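Local coordinates for folylpolyglutamate synthase protein FOLC (PDB 2VOR) that probably catalyses the ATP-dependent addition of glutamate to dihydropteroate, giving dihydrofolate, and successive glutamate additions to tetrahydrofolate, at residues A70-K75 / G214-I219; P196-H201 / N355-S360; P346-D351 / T464-T469. All blocks are in the same frame, centred on the assembly; numbering follows the deposited sequence.

Contact 1: residues A70-K75 / G214-I219; sequences AGTNGK and GEKAGI. With ACP (phosphomethylphosphonic acid adenylate ester), chain B; GOL (glycerol), chain G.
Ala70 and Ile219 make the apolar part of the contact: Ile219 CD1 lies 3.6 Å from Ala70 CB. CG1 of Ile219 sits between its backbone N and carbonyl carbon (chi1 72°), which carries the methyl to Ala70. Lys216 stretches beside Gly71, its CD touching the glycine backbone, and bends only at its last torsion (chi4 -67°). The polar link is indirect. Lys216 NZ and Gly71 N both donate to water 1, at 3.0 Å from NZ and 3.1 Å from N, while NZ also donates to O3 of a glycerol that hydrogen-bonds Thr72 OG1. Ser198 N is a further partner of that hydroxyl. Residues 70-75 carry most of the P-loop, the turn from strand 66-70 into helix 75-88, as in the Mur ligase central domain. Here the nucleotide analogue is gripped: Gly74 N, at the N-cap, gives a 2.9 Å bond to ACP O3A, and ACP O1B takes bonds from both Lys75 N and Lys75 NZ, the latter 2.9 Å long. Lys75 NZ also donates to Gly71 O at 3.2 Å, approaching from above the carbonyl plane, 44° out of it, which helps fix the ammonium beside the phosphate.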
loop_
_atom_site.group_PDB
_atom_site.type_symbol
_atom_site.label_atom_id
_atom_site.label_comp_id
_atom_site.label_asym_id
_atom_site.label_seq_id
_atom_site.Cartn_x
_atom_site.Cartn_y
_atom_site.Cartn_z
ATOM N N ALA A 70 -5.869 -1.043 -7.797
ATOM C CA ALA A 70 -4.630 -1.003 -8.605
ATOM C C ALA A 70 -4.210 0.418 -8.576
ATOM O O ALA A 70 -4.949 1.245 -8.098
ATOM C CB ALA A 70 -4.914 -1.448 -10.051
ATOM N N GLY A 71 -3.025 0.749 -9.055
ATOM C CA GLY A 71 -2.562 2.159 -9.039
ATOM C C GLY A 71 -1.134 2.096 -8.615
ATOM O O GLY A 71 -0.614 1.011 -8.342
ATOM N N THR A 72 -0.465 3.238 -8.543
ATOM C CA THR A 72 0.926 3.232 -8.151
ATOM C C THR A 72 1.088 3.530 -6.664
ATOM O O THR A 72 1.892 2.892 -5.952
ATOM C CB THR A 72 1.759 4.311 -8.962
ATOM O OG1 THR A 72 1.616 4.051 -10.375
ATOM C CG2 THR A 72 3.225 4.284 -8.582
ATOM N N ASN A 73 0.372 4.515 -6.192
ATOM C CA ASN A 73 0.486 4.915 -4.813
ATOM C C ASN A 73 -0.873 4.928 -4.101
ATOM O O ASN A 73 -1.894 5.370 -4.686
ATOM C CB ASN A 73 1.015 6.299 -4.753
ATOM C CG ASN A 73 2.536 6.366 -5.015
ATOM O OD1 ASN A 73 2.963 7.113 -5.905
ATOM N ND2 ASN A 73 3.360 5.642 -4.181
ATOM N N GLY A 74 -0.872 4.475 -2.827
ATOM C CA GLY A 74 -2.018 4.632 -1.991
ATOM C C GLY A 74 -2.835 3.407 -2.076
ATOM O O GLY A 74 -3.841 3.355 -1.500
ATOM N N LYS A 75 -2.412 2.367 -2.760
ATOM C CA LYS A 75 -3.320 1.244 -2.836
ATOM C C LYS A 75 -3.609 0.631 -1.481
ATOM O O LYS A 75 -4.755 0.188 -1.190
ATOM C CB LYS A 75 -2.866 0.113 -3.791
ATOM C CG LYS A 75 -2.368 0.489 -5.192
ATOM C CD LYS A 75 -2.070 -0.860 -6.018
ATOM C CE LYS A 75 -0.713 -1.458 -5.525
ATOM N NZ LYS A 75 0.347 -0.310 -5.563
ATOM N N GLY A 214 -2.527 1.110 -19.121
ATOM C CA GLY A 214 -3.288 0.036 -19.781
ATOM C C GLY A 214 -3.289 -1.301 -19.051
ATOM O O GLY A 214 -4.265 -2.061 -19.078
ATOM N N GLU A 215 -2.171 -1.609 -18.408
ATOM C CA GLU A 215 -2.051 -2.847 -17.666
ATOM C C GLU A 215 -2.811 -2.826 -16.320
ATOM O O GLU A 215 -3.371 -3.869 -15.907
ATOM C CB GLU A 215 -0.570 -3.210 -17.427
ATOM C CG GLU A 215 -0.408 -4.091 -16.216
ATOM C CD GLU A 215 0.829 -4.949 -16.227
ATOM O OE1 GLU A 215 1.541 -4.921 -17.219
ATOM O OE2 GLU A 215 1.046 -5.670 -15.245
ATOM N N LYS A 216 -2.801 -1.674 -15.647
ATOM C CA LYS A 216 -3.595 -1.469 -14.415
ATOM C C LYS A 216 -5.090 -1.522 -14.640
ATOM O O LYS A 216 -5.828 -2.023 -13.814
ATOM C CB LYS A 216 -3.221 -0.147 -13.743
ATOM C CG LYS A 216 -1.704 -0.084 -13.459
ATOM C CD LYS A 216 -1.421 1.024 -12.444
ATOM C CE LYS A 216 0.048 1.113 -12.171
ATOM N NZ LYS A 216 0.609 -0.066 -11.479
ATOM N N ALA A 217 -5.519 -0.969 -15.773
ATOM C CA ALA A 217 -6.902 -0.892 -16.130
ATOM C C ALA A 217 -7.443 -2.261 -16.465
ATOM O O ALA A 217 -8.648 -2.414 -16.663
ATOM C CB ALA A 217 -7.081 0.038 -17.283
ATOM N N GLY A 218 -6.568 -3.257 -16.548
ATOM C CA GLY A 218 -7.016 -4.596 -16.863
ATOM C C GLY A 218 -7.833 -5.168 -15.703
ATOM O O GLY A 218 -8.542 -6.174 -15.882
ATOM N N ILE A 219 -7.791 -4.534 -14.530
ATOM C CA ILE A 219 -8.774 -4.901 -13.471
ATOM C C ILE A 219 -10.212 -4.358 -13.672
ATOM O O ILE A 219 -11.118 -4.690 -12.878
ATOM C CB ILE A 219 -8.281 -4.583 -12.000
ATOM C CG1 ILE A 219 -8.279 -3.088 -11.708
ATOM C CG2 ILE A 219 -6.924 -5.273 -11.727
ATOM C CD1 ILE A 219 -8.313 -2.727 -10.196
HETATM P PG ACP B . 3.298 -0.167 -1.204
HETATM O O1G ACP B . 1.921 -0.762 -0.192
HETATM O O2G ACP B . 4.088 -1.176 -2.075
HETATM O O3G ACP B . 4.157 0.617 -0.254
HETATM P PB ACP B . 0.896 1.378 -2.200
HETATM O O1B ACP B . 0.418 1.745 -3.547
HETATM O O2B ACP B . 0.114 0.237 -1.680
HETATM C C3B ACP B . 2.536 0.654 -2.643
HETATM P PA ACP B . 0.515 2.689 0.187
HETATM O O1A ACP B . 1.528 1.854 1.052
HETATM O O2A ACP B . -0.472 3.612 0.863
HETATM O O3A ACP B . 0.980 2.729 -1.404
HETATM O "O5'" ACP B . 1.610 4.012 0.361
HETATM C "C5'" ACP B . 3.092 3.963 0.093
HETATM C "C4'" ACP B . 3.759 5.310 0.292
HETATM O "O4'" ACP B . 3.184 6.108 -0.769
HETATM C "C3'" ACP B . 3.220 5.982 1.552
HETATM O "O3'" ACP B . 4.058 5.770 2.678
HETATM C "C2'" ACP B . 3.188 7.470 1.219
HETATM O "O2'" ACP B . 4.488 8.057 1.327
HETATM C "C1'" ACP B . 2.896 7.456 -0.254
HETATM N N9 ACP B . 1.477 7.635 -0.707
HETATM C C8 ACP B . 0.353 6.962 -0.305
HETATM N N7 ACP B . -0.713 7.390 -1.004
HETATM C C5 ACP B . -0.262 8.360 -1.823
HETATM C C6 ACP B . -0.867 9.155 -2.776
HETATM N N6 ACP B . -2.175 9.066 -3.016
HETATM N N1 ACP B . -0.086 9.998 -3.468
HETATM C C2 ACP B . 1.207 10.137 -3.240
HETATM N N3 ACP B . 1.828 9.398 -2.337
HETATM C C4 ACP B . 1.118 8.500 -1.653
HETATM C C1 GOL G . 5.906 1.092 -13.361
HETATM O O1 GOL G . 6.921 2.037 -13.030
HETATM C C2 GOL G . 4.996 0.813 -12.158
HETATM O O2 GOL G . 5.748 0.383 -11.036
HETATM C C3 GOL G . 4.108 2.014 -11.782
HETATM O O3 GOL G . 2.943 1.589 -11.080
HETATM O O HOH W 1 -1.309 -1.705 -9.874
#

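Contact 2: residues P196-H201 / N355-S360; sequences PISIDH and NPAGAS. With CO (cobalt (II) ion), chain E; ACP (phosphomethylphosphonic acid adenylate ester), chain B.
Asn355 reaches across to the loop 196-201 with its amide: ND2 gives a weak hydrogen bond to Ile199 O, 3.2 Å long and strongly bent at the hydrogen. The same carbonyl faces Pro356 CD at 3.8 Å. Ser198 OG meets Ala357 CB at 3.4 Å, and Asp200 OD1 comes to 3.3 Å from Asn355 CB. The Asp200 and Asn355 side chains cross at about a right angle, with carboxylate and amide planes 69° apart, so these two flat groups do not stack. Water 2 joins the two segments a second time, accepting from Ala357 N and hydrogen-bonding Ser198 OG at 2.9 Å.

Asn355 is the N-cap of helix 356-369. With chi1 at 73° its amide turns back over the first turn, and OD1 accepts from Gly358 N at 2.7 Å, the donor tilted 28° from the carbonyl plane. The contact thus sets the start of a helix of the glutamate ligase domain against a loop of the Mur ligase middle domain, across the cleft that holds the nucleotide.

Farther out, Asn355 ND2 also donates to Asn73 OD1 in the P-loop, which fixes the amide from the nucleotide side. Asp200, a magnesium-binding residue, is paired through OD2 in a salt bridge with Lys385, and its OD1 shares a weak hydrogen bond with His354, another magnesium ligand. At the end of the segment 196-201, His201 NE2 binds a cobalt ion at 2.3 Å, together with Asp203 and waters 3, 4 and 5, while its ND1 is hydrogen-bonded to Asp384.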
loop_
_atom_site.group_PDB
_atom_site.type_symbol
_atom_site.label_atom_id
_atom_site.label_comp_id
_atom_site.label_asym_id
_atom_site.label_seq_id
_atom_site.Cartn_x
_atom_site.Cartn_y
_atom_site.Cartn_z
ATOM N N PRO A 196 -3.692 7.057 -7.742
ATOM C CA PRO A 196 -2.806 7.770 -8.690
ATOM C C PRO A 196 -1.679 6.897 -9.297
ATOM O O PRO A 196 -1.049 6.088 -8.592
ATOM C CB PRO A 196 -2.273 8.909 -7.857
ATOM C CG PRO A 196 -3.454 9.225 -6.875
ATOM C CD PRO A 196 -3.984 7.853 -6.534
ATOM N N ILE A 197 -1.488 7.026 -10.613
ATOM C CA ILE A 197 -0.531 6.236 -11.362
ATOM C C ILE A 197 0.690 7.109 -11.648
ATOM O O ILE A 197 0.553 8.254 -12.070
ATOM C CB ILE A 197 -1.160 5.693 -12.676
ATOM C CG1 ILE A 197 -2.193 4.610 -12.369
ATOM C CG2 ILE A 197 -0.100 5.177 -13.643
ATOM C CD1 ILE A 197 -2.831 3.954 -13.599
ATOM N N SER A 198 1.884 6.587 -11.352
ATOM C CA SER A 198 3.137 7.328 -11.650
ATOM C C SER A 198 4.339 6.369 -11.695
ATOM O O SER A 198 4.160 5.167 -11.771
ATOM C CB SER A 198 3.326 8.542 -10.710
ATOM O OG SER A 198 3.945 8.162 -9.520
ATOM N N ILE A 199 5.564 6.864 -11.705
ATOM C CA ILE A 199 6.716 5.936 -11.776
ATOM C C ILE A 199 7.030 5.297 -10.418
ATOM O O ILE A 199 7.004 5.974 -9.377
ATOM C CB ILE A 199 7.990 6.624 -12.346
ATOM C CG1 ILE A 199 7.756 7.091 -13.806
ATOM C CG2 ILE A 199 9.206 5.687 -12.283
ATOM C CD1 ILE A 199 7.076 6.010 -14.721
ATOM N N ASP A 200 7.310 3.993 -10.436
ATOM C CA ASP A 200 7.726 3.250 -9.239
ATOM C C ASP A 200 8.876 2.284 -9.508
ATOM O O ASP A 200 10.008 2.543 -9.121
ATOM C CB ASP A 200 6.576 2.443 -8.656
ATOM C CG ASP A 200 7.002 1.669 -7.405
ATOM O OD1 ASP A 200 7.451 2.325 -6.438
ATOM O OD2 ASP A 200 6.965 0.411 -7.403
ATOM N N HIS A 201 8.553 1.155 -10.121
ATOM C CA HIS A 201 9.519 0.199 -10.624
ATOM C C HIS A 201 10.123 0.695 -11.962
ATOM O O HIS A 201 9.420 1.017 -12.890
ATOM C CB HIS A 201 8.824 -1.163 -10.823
ATOM C CG HIS A 201 9.721 -2.187 -11.433
ATOM N ND1 HIS A 201 10.672 -2.857 -10.703
ATOM C CD2 HIS A 201 9.836 -2.631 -12.706
ATOM C CE1 HIS A 201 11.335 -3.677 -11.497
ATOM N NE2 HIS A 201 10.866 -3.537 -12.723
ATOM N N ASN A 355 9.095 5.765 -4.003
ATOM C CA ASN A 355 9.095 6.236 -5.387
ATOM C C ASN A 355 9.082 7.744 -5.268
ATOM O O ASN A 355 8.890 8.238 -4.160
ATOM C CB ASN A 355 7.914 5.614 -6.173
ATOM C CG ASN A 355 6.558 6.211 -5.784
ATOM O OD1 ASN A 355 6.452 6.967 -4.855
ATOM N ND2 ASN A 355 5.572 5.936 -6.551
ATOM N N PRO A 356 9.314 8.478 -6.354
ATOM C CA PRO A 356 9.384 9.951 -6.211
ATOM C C PRO A 356 8.086 10.683 -5.852
ATOM O O PRO A 356 8.118 11.649 -5.111
ATOM C CB PRO A 356 9.893 10.432 -7.580
ATOM C CG PRO A 356 10.615 9.223 -8.185
ATOM C CD PRO A 356 9.711 8.040 -7.703
ATOM N N ALA A 357 6.959 10.249 -6.390
ATOM C CA ALA A 357 5.680 10.812 -6.017
ATOM C C ALA A 357 5.432 10.579 -4.513
ATOM O O ALA A 357 4.999 11.478 -3.812
ATOM C CB ALA A 357 4.579 10.175 -6.864
ATOM N N GLY A 358 5.738 9.389 -4.003
ATOM C CA GLY A 358 5.589 9.062 -2.548
ATOM C C GLY A 358 6.542 9.888 -1.675
ATOM O O GLY A 358 6.174 10.418 -0.649
ATOM N N ALA A 359 7.784 9.974 -2.105
ATOM C CA ALA A 359 8.871 10.762 -1.470
ATOM C C ALA A 359 8.513 12.281 -1.405
ATOM O O ALA A 359 8.789 13.021 -0.420
ATOM C CB ALA A 359 10.180 10.529 -2.303
ATOM N N SER A 360 7.883 12.741 -2.467
ATOM C CA SER A 360 7.538 14.130 -2.549
ATOM C C SER A 360 6.266 14.419 -1.712
ATOM O O SER A 360 6.110 15.520 -1.200
ATOM C CB SER A 360 7.401 14.514 -4.020
ATOM O OG SER A 360 6.297 15.396 -4.182
HETATM CO CO CO E . 11.851 -4.815 -14.313
HETATM P PG ACP B . 3.298 -0.167 -1.204
HETATM O O1G ACP B . 1.921 -0.762 -0.192
HETATM O O2G ACP B . 4.088 -1.176 -2.075
HETATM O O3G ACP B . 4.157 0.617 -0.254
HETATM P PB ACP B . 0.896 1.378 -2.200
HETATM O O1B ACP B . 0.418 1.745 -3.547
HETATM O O2B ACP B . 0.114 0.237 -1.680
HETATM C C3B ACP B . 2.536 0.654 -2.643
HETATM P PA ACP B . 0.515 2.689 0.187
HETATM O O1A ACP B . 1.528 1.854 1.052
HETATM O O2A ACP B . -0.472 3.612 0.863
HETATM O O3A ACP B . 0.980 2.729 -1.404
HETATM O "O5'" ACP B . 1.610 4.012 0.361
HETATM C "C5'" ACP B . 3.092 3.963 0.093
HETATM C "C4'" ACP B . 3.759 5.310 0.292
HETATM O "O4'" ACP B . 3.184 6.108 -0.769
HETATM C "C3'" ACP B . 3.220 5.982 1.552
HETATM O "O3'" ACP B . 4.058 5.770 2.678
HETATM C "C2'" ACP B . 3.188 7.470 1.219
HETATM O "O2'" ACP B . 4.488 8.057 1.327
HETATM C "C1'" ACP B . 2.896 7.456 -0.254
HETATM N N9 ACP B . 1.477 7.635 -0.707
HETATM C C8 ACP B . 0.353 6.962 -0.305
HETATM N N7 ACP B . -0.713 7.390 -1.004
HETATM C C5 ACP B . -0.262 8.360 -1.823
HETATM C C6 ACP B . -0.867 9.155 -2.776
HETATM N N6 ACP B . -2.175 9.066 -3.016
HETATM N N1 ACP B . -0.086 9.998 -3.468
HETATM C C2 ACP B . 1.207 10.137 -3.240
HETATM N N3 ACP B . 1.828 9.398 -2.337
HETATM C C4 ACP B . 1.118 8.500 -1.653
HETATM O O HOH W 2 6.747 8.344 -8.964
HETATM O O HOH W 3 10.256 -5.156 -15.223
HETATM O O HOH W 4 13.313 -3.767 -13.116
HETATM O O HOH W 5 12.789 -6.480 -12.946
#

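Contact 3: residues P346-D351 / T464-T469; sequences PTVFID and TGIVIT. With ACP (phosphomethylphosphonic acid adenylate ester), chain B.
Thr347 to Ile350 pair with Gly465 to Ile468 as neighbouring parallel strands, their segment axes 4.7 Å apart and 13° from parallel. Backbone bonds run in ladder fashion: Thr347 O accepts from Ile466 N, Ile466 O from Phe349 N, Phe349 O from Ile468 N, and Ile468 O from Asp351 N, all at 2.8 to 2.9 Å. The outer edges are satisfied by strand 340-343, which bonds Val348 and Ile350, and by strand 374-379, which bonds Gly465 and Val467. On the face bearing Val348, Ile350, Ile466 and Ile468, Ile468 CD1 reaches Val348 CG1 at 3.8 Å and Ile350 CG2 at 4.1 Å, beneath helices 436-451 and 472-481. Past the last rung, Thr469 OG1 donates to Asp351 O over 2.8 Å, from above the carbonyl plane. The carboxylate of Asp351 takes both ribose hydroxyls: ACP O3' gives 2.8 Å to OD1 and ACP O2' 2.9 Å to OD2. Leu339 N and Ala353 N donate to the same two oxygens, OD1 and OD2 respectively. With each oxygen so held, the carboxylate can hardly rotate, and the C-terminal end of this strand pair becomes a fixed recognition point for the ribose.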
loop_
_atom_site.group_PDB
_atom_site.type_symbol
_atom_site.label_atom_id
_atom_site.label_comp_id
_atom_site.label_asym_id
_atom_site.label_seq_id
_atom_site.Cartn_x
_atom_site.Cartn_y
_atom_site.Cartn_z
ATOM N N PRO A 346 12.895 12.263 20.980
ATOM C CA PRO A 346 12.682 12.993 19.732
ATOM C C PRO A 346 11.547 12.329 18.969
ATOM O O PRO A 346 11.211 11.141 19.255
ATOM C CB PRO A 346 13.996 12.771 18.972
ATOM C CG PRO A 346 14.437 11.400 19.365
ATOM C CD PRO A 346 13.958 11.259 20.862
ATOM N N THR A 347 10.950 13.051 18.025
ATOM C CA THR A 347 9.914 12.488 17.238
ATOM C C THR A 347 10.524 11.541 16.185
ATOM O O THR A 347 11.474 11.956 15.494
ATOM C CB THR A 347 9.123 13.598 16.545
ATOM O OG1 THR A 347 8.299 14.270 17.500
ATOM C CG2 THR A 347 8.193 13.040 15.423
ATOM N N VAL A 348 10.008 10.305 16.045
ATOM C CA VAL A 348 10.479 9.372 15.019
ATOM C C VAL A 348 9.278 8.907 14.192
ATOM O O VAL A 348 8.273 8.458 14.732
ATOM C CB VAL A 348 11.137 8.082 15.588
ATOM C CG1 VAL A 348 11.531 7.126 14.438
ATOM C CG2 VAL A 348 12.332 8.387 16.526
ATOM N N PHE A 349 9.411 9.019 12.864
ATOM C CA PHE A 349 8.376 8.607 11.943
ATOM C C PHE A 349 8.938 7.462 11.116
ATOM O O PHE A 349 10.117 7.506 10.749
ATOM C CB PHE A 349 8.055 9.726 10.985
ATOM C CG PHE A 349 7.069 10.767 11.506
ATOM C CD1 PHE A 349 7.507 12.040 11.863
ATOM C CD2 PHE A 349 5.701 10.510 11.535
ATOM C CE1 PHE A 349 6.598 13.025 12.292
ATOM C CE2 PHE A 349 4.754 11.497 11.982
ATOM C CZ PHE A 349 5.218 12.744 12.374
ATOM N N ILE A 350 8.111 6.451 10.799
ATOM C CA ILE A 350 8.479 5.505 9.704
ATOM C C ILE A 350 7.559 5.844 8.541
ATOM O O ILE A 350 6.390 6.164 8.758
ATOM C CB ILE A 350 8.280 4.019 10.115
ATOM C CG1 ILE A 350 6.826 3.749 10.519
ATOM C CG2 ILE A 350 9.181 3.618 11.292
ATOM C CD1 ILE A 350 6.549 2.300 10.976
ATOM N N ASP A 351 8.062 5.838 7.304
ATOM C CA ASP A 351 7.200 5.994 6.143
ATOM C C ASP A 351 7.674 5.157 4.991
ATOM O O ASP A 351 8.828 5.096 4.728
ATOM C CB ASP A 351 7.029 7.441 5.728
ATOM C CG ASP A 351 6.056 7.578 4.528
ATOM O OD1 ASP A 351 4.817 7.537 4.693
ATOM O OD2 ASP A 351 6.534 7.690 3.377
ATOM N N THR A 464 12.712 18.528 16.749
ATOM C CA THR A 464 13.623 17.741 15.947
ATOM C C THR A 464 13.001 16.382 15.620
ATOM O O THR A 464 12.153 15.915 16.329
ATOM C CB THR A 464 14.956 17.446 16.718
ATOM O OG1 THR A 464 14.680 16.543 17.798
ATOM C CG2 THR A 464 15.614 18.748 17.254
ATOM N N GLY A 465 13.484 15.732 14.569
ATOM C CA GLY A 465 12.982 14.438 14.245
ATOM C C GLY A 465 13.839 13.554 13.364
ATOM O O GLY A 465 14.794 13.968 12.727
ATOM N N ILE A 466 13.420 12.295 13.328
ATOM C CA ILE A 466 14.012 11.286 12.507
ATOM C C ILE A 466 12.910 10.701 11.671
ATOM O O ILE A 466 11.819 10.440 12.150
ATOM C CB ILE A 466 14.690 10.225 13.380
ATOM C CG1 ILE A 466 15.757 10.906 14.233
ATOM C CG2 ILE A 466 15.340 9.163 12.507
ATOM C CD1 ILE A 466 16.300 9.996 15.332
ATOM N N VAL A 467 13.211 10.504 10.401
ATOM C CA VAL A 467 12.245 9.907 9.481
ATOM C C VAL A 467 12.983 8.741 8.789
ATOM O O VAL A 467 14.048 8.960 8.173
ATOM C CB VAL A 467 11.794 10.908 8.414
ATOM C CG1 VAL A 467 10.760 10.257 7.511
ATOM C CG2 VAL A 467 11.208 12.110 9.096
ATOM N N ILE A 468 12.430 7.535 8.949
ATOM C CA ILE A 468 12.964 6.296 8.401
ATOM C C ILE A 468 12.105 5.892 7.171
ATOM O O ILE A 468 10.883 5.615 7.297
ATOM C CB ILE A 468 12.870 5.120 9.462
ATOM C CG1 ILE A 468 13.394 5.579 10.841
ATOM C CG2 ILE A 468 13.552 3.795 8.937
ATOM C CD1 ILE A 468 13.138 4.628 11.991
ATOM N N THR A 469 12.731 5.814 5.981
ATOM C CA THR A 469 11.934 5.661 4.808
ATOM C C THR A 469 12.732 5.018 3.639
ATOM O O THR A 469 13.894 4.676 3.824
ATOM C CB THR A 469 11.337 7.049 4.454
ATOM O OG1 THR A 469 10.490 6.885 3.341
ATOM C CG2 THR A 469 12.413 8.064 4.056
HETATM P PG ACP B . 3.298 -0.167 -1.204
HETATM O O1G ACP B . 1.921 -0.762 -0.192
HETATM O O2G ACP B . 4.088 -1.176 -2.075
HETATM O O3G ACP B . 4.157 0.617 -0.254
HETATM P PB ACP B . 0.896 1.378 -2.200
HETATM O O1B ACP B . 0.418 1.745 -3.547
HETATM O O2B ACP B . 0.114 0.237 -1.680
HETATM C C3B ACP B . 2.536 0.654 -2.643
HETATM P PA ACP B . 0.515 2.689 0.187
HETATM O O1A ACP B . 1.528 1.854 1.052
HETATM O O2A ACP B . -0.472 3.612 0.863
HETATM O O3A ACP B . 0.980 2.729 -1.404
HETATM O "O5'" ACP B . 1.610 4.012 0.361
HETATM C "C5'" ACP B . 3.092 3.963 0.093
HETATM C "C4'" ACP B . 3.759 5.310 0.292
HETATM O "O4'" ACP B . 3.184 6.108 -0.769
HETATM C "C3'" ACP B . 3.220 5.982 1.552
HETATM O "O3'" ACP B . 4.058 5.770 2.678
HETATM C "C2'" ACP B . 3.188 7.470 1.219
HETATM O "O2'" ACP B . 4.488 8.057 1.327
HETATM C "C1'" ACP B . 2.896 7.456 -0.254
HETATM N N9 ACP B . 1.477 7.635 -0.707
HETATM C C8 ACP B . 0.353 6.962 -0.305
HETATM N N7 ACP B . -0.713 7.390 -1.004
HETATM C C5 ACP B . -0.262 8.360 -1.823
HETATM C C6 ACP B . -0.867 9.155 -2.776
HETATM N N6 ACP B . -2.175 9.066 -3.016
HETATM N N1 ACP B . -0.086 9.998 -3.468
HETATM C C2 ACP B . 1.207 10.137 -3.240
HETATM N N3 ACP B . 1.828 9.398 -2.337
HETATM C C4 ACP B . 1.118 8.500 -1.653
#

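Contacts 1 and 2 lie side by side, their centres 13 Å apart, and touch through Thr72, which meets the loop 196-201, and through Lys216 against Ile197. Contact 3 is farther off, its centre about 29 Å from contact 1 and about 20 Å from contact 2, and belongs to the mixed sheet of the C-terminal domain, whereas strands 66-70 and 191-194, which lead into contacts 1 and 2, are neighbours in the large eight-stranded sheet. Along the chain contact 2 crosses both others, and contact 1 closes before contact 3 opens. A short loop leads from strand 347-350 to helix 356-369, whose start contact 2 sets against the middle domain, joining the two domains. All three reach the same nucleotide analogue.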